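Local coordinates for aminotransferase, class III (Deinococcus radiodurans, PDB 3I4J), which probably acts as a pyridoxal-phosphate-dependent transaminase, as other class-III aminotransferases do, at residues Asp33-Gly44 against Leu401-Ile409. The protein carries 1 engineered substitution. Numbering follows the deposited sequence.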
# COMPACT_ATOMS: atom_id res chain seq x y z
N ASP C 33 -16.14 9.63 -16.11
CA ASP C 33 -15.44 8.50 -15.51
C ASP C 33 -16.36 7.29 -15.44
O ASP C 33 -16.87 6.94 -14.37
CB ASP C 33 -14.98 8.88 -14.10
CG ASP C 33 -13.82 8.04 -13.62
OD1 ASP C 33 -13.53 7.01 -14.26
OD2 ASP C 33 -13.20 8.41 -12.61
N GLY C 34 -16.54 6.64 -16.58
CA GLY C 34 -17.42 5.48 -16.67
C GLY C 34 -17.04 4.26 -15.85
O GLY C 34 -17.88 3.40 -15.62
N SER C 35 -15.79 4.19 -15.40
CA SER C 35 -15.34 3.06 -14.60
C SER C 35 -14.80 3.51 -13.24
O SER C 35 -14.11 2.74 -12.56
CB SER C 35 -14.25 2.29 -15.35
OG SER C 35 -13.15 3.13 -15.62
N SER C 36 -15.12 4.74 -12.85
CA SER C 36 -14.67 5.30 -11.57
C SER C 36 -13.17 5.05 -11.44
O SER C 36 -12.69 4.64 -10.37
CB SER C 36 -15.40 4.62 -10.41
OG SER C 36 -16.81 4.68 -10.57
N GLY C 37 -12.44 5.31 -12.51
CA GLY C 37 -11.01 5.05 -12.51
C GLY C 37 -10.90 3.56 -12.76
O GLY C 37 -10.97 3.09 -13.91
N ALA C 38 -10.73 2.80 -11.69
CA ALA C 38 -10.65 1.34 -11.76
C ALA C 38 -11.60 0.84 -10.69
O ALA C 38 -11.21 0.06 -9.81
CB ALA C 38 -9.22 0.88 -11.48
N LEU C 39 -12.84 1.30 -10.77
CA LEU C 39 -13.89 0.97 -9.81
C LEU C 39 -13.44 1.36 -8.41
O LEU C 39 -13.60 0.62 -7.44
CB LEU C 39 -14.27 -0.51 -9.89
CG LEU C 39 -15.35 -0.80 -10.93
CD1 LEU C 39 -14.85 -0.47 -12.33
CD2 LEU C 39 -15.75 -2.25 -10.85
N VAL C 40 -12.87 2.56 -8.33
CA VAL C 40 -12.35 3.12 -7.08
C VAL C 40 -13.16 4.32 -6.57
O VAL C 40 -13.53 4.37 -5.40
CB VAL C 40 -10.88 3.60 -7.26
CG1 VAL C 40 -10.42 4.39 -6.04
CG2 VAL C 40 -9.96 2.41 -7.49
N ALA C 41 -13.42 5.29 -7.45
CA ALA C 41 -14.12 6.52 -7.07
C ALA C 41 -15.63 6.37 -6.91
O ALA C 41 -16.41 7.01 -7.63
CB ALA C 41 -13.80 7.63 -8.07
N ASN C 42 -16.03 5.56 -5.94
CA ASN C 42 -17.44 5.28 -5.69
C ASN C 42 -18.36 6.45 -5.36
O ASN C 42 -19.55 6.39 -5.67
CB ASN C 42 -17.55 4.23 -4.58
CG ASN C 42 -17.07 2.86 -5.03
OD1 ASN C 42 -16.50 2.71 -6.11
ND2 ASN C 42 -17.28 1.85 -4.18
N ILE C 43 -17.85 7.50 -4.71
CA ILE C 43 -18.73 8.62 -4.38
C ILE C 43 -18.51 9.86 -5.22
O ILE C 43 -19.02 10.94 -4.92
CB ILE C 43 -18.64 8.97 -2.87
CG1 ILE C 43 -17.28 9.59 -2.53
CG2 ILE C 43 -18.85 7.71 -2.05
CD1 ILE C 43 -17.21 10.12 -1.10
N GLY C 44 -17.75 9.71 -6.31
CA GLY C 44 -17.50 10.84 -7.18
C GLY C 44 -16.26 11.62 -6.79
O GLY C 44 -15.70 11.42 -5.71
N LEU C 401 -15.49 -5.66 -21.57
CA LEU C 401 -15.50 -4.26 -21.18
C LEU C 401 -16.14 -4.19 -19.80
O LEU C 401 -17.27 -4.64 -19.61
CB LEU C 401 -16.31 -3.43 -22.18
CG LEU C 401 -16.41 -1.93 -21.91
CD1 LEU C 401 -15.02 -1.30 -21.86
CD2 LEU C 401 -17.24 -1.28 -23.01
N LEU C 402 -15.41 -3.65 -18.83
CA LEU C 402 -15.94 -3.53 -17.47
C LEU C 402 -16.37 -2.08 -17.24
O LEU C 402 -15.58 -1.16 -17.42
CB LEU C 402 -14.87 -3.94 -16.45
CG LEU C 402 -15.31 -4.14 -15.00
CD1 LEU C 402 -16.43 -5.17 -14.94
CD2 LEU C 402 -14.14 -4.61 -14.15
N LEU C 403 -17.62 -1.90 -16.85
CA LEU C 403 -18.16 -0.56 -16.59
C LEU C 403 -18.61 -0.43 -15.14
O LEU C 403 -19.02 -1.40 -14.51
CB LEU C 403 -19.33 -0.28 -17.53
CG LEU C 403 -19.04 -0.25 -19.04
CD1 LEU C 403 -20.35 -0.21 -19.82
CD2 LEU C 403 -18.19 0.97 -19.36
N GLY C 404 -18.53 0.79 -14.62
CA GLY C 404 -18.93 1.01 -13.25
C GLY C 404 -18.64 2.44 -12.84
O GLY C 404 -17.60 2.71 -12.23
N PRO C 405 -19.54 3.37 -13.15
CA PRO C 405 -19.37 4.78 -12.80
C PRO C 405 -19.63 4.99 -11.31
O PRO C 405 -20.05 4.06 -10.61
CB PRO C 405 -20.41 5.47 -13.68
CG PRO C 405 -21.53 4.47 -13.70
CD PRO C 405 -20.79 3.16 -13.92
N PRO C 406 -19.37 6.20 -10.80
CA PRO C 406 -19.59 6.49 -9.38
C PRO C 406 -21.04 6.23 -8.98
O PRO C 406 -21.96 6.49 -9.75
CB PRO C 406 -19.22 7.97 -9.27
CG PRO C 406 -18.14 8.11 -10.30
CD PRO C 406 -18.69 7.32 -11.47
N LEU C 407 -21.23 5.71 -7.77
CA LEU C 407 -22.55 5.40 -7.25
C LEU C 407 -23.44 6.63 -7.16
O LEU C 407 -24.66 6.53 -7.04
CB LEU C 407 -22.42 4.74 -5.87
CG LEU C 407 -22.12 3.24 -5.83
CD1 LEU C 407 -21.13 2.87 -6.91
CD2 LEU C 407 -21.64 2.84 -4.45
N SER C 408 -22.81 7.80 -7.22
CA SER C 408 -23.50 9.09 -7.16
C SER C 408 -23.91 9.63 -8.53
O SER C 408 -24.45 10.73 -8.64
CB SER C 408 -22.60 10.10 -6.46
OG SER C 408 -21.28 10.02 -7.00
N ILE C 409 -23.66 8.86 -9.59
CA ILE C 409 -24.00 9.29 -10.94
C ILE C 409 -25.51 9.54 -11.06
O ILE C 409 -26.30 8.82 -10.45
CB ILE C 409 -23.56 8.23 -11.98
CG1 ILE C 409 -23.77 8.77 -13.40
CG2 ILE C 409 -24.34 6.93 -11.77
CD1 ILE C 409 -23.12 7.91 -14.46
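Three hydrogen bonds spaced along the chain join Gly34, Ser36 and Asn42 to the run Gly404-Leu407 that follows strand 401-403, an instance of a turn-rich loop held to a strand's exit by two backbone bonds and one serine hydroxyl, with no sheet pairing between them. Gly404 N donates to Gly34 O at 2.9 Å, in the carbonyl plane, and Leu407 N donates to Asn42 O at 2.8 Å, bent to 136° at the hydrogen. Between them Ser36 OG, anti to its own carbonyl carbon (chi1 -53°), gives its proton to Gly404 O at 2.7 Å. With alanine in place of the serine, Gly404 O would probably lose this buried donor, and the middle of the join its cross-segment bond. Within 33-44, Gly37 N reaches Asp33 OD1 at 2.7 Å on the syn side but 28° out of the carboxylate plane, closing across the type I turn Asp33-Ser36, which probably helps to fix Ser36.

Pro406 packs between the Ser36 and Asn42 bonds: its CD meets Asp33 O and Ser36 OG, while CG comes to 3.4 Å from Ala41 O. On the strand side of Gly404, Leu39 CD2 approaches Leu402 CD2 at 4.4 Å, end against end.

Arg239 bridges both segments, bonding Asn42 OD1 and Pro405 O. Helices 318-339 and 411-428 pack against Leu403 and Pro405, strand 352-357 pairs with 401-403, and the second subunit touches Ser35, Ala38 and Val40.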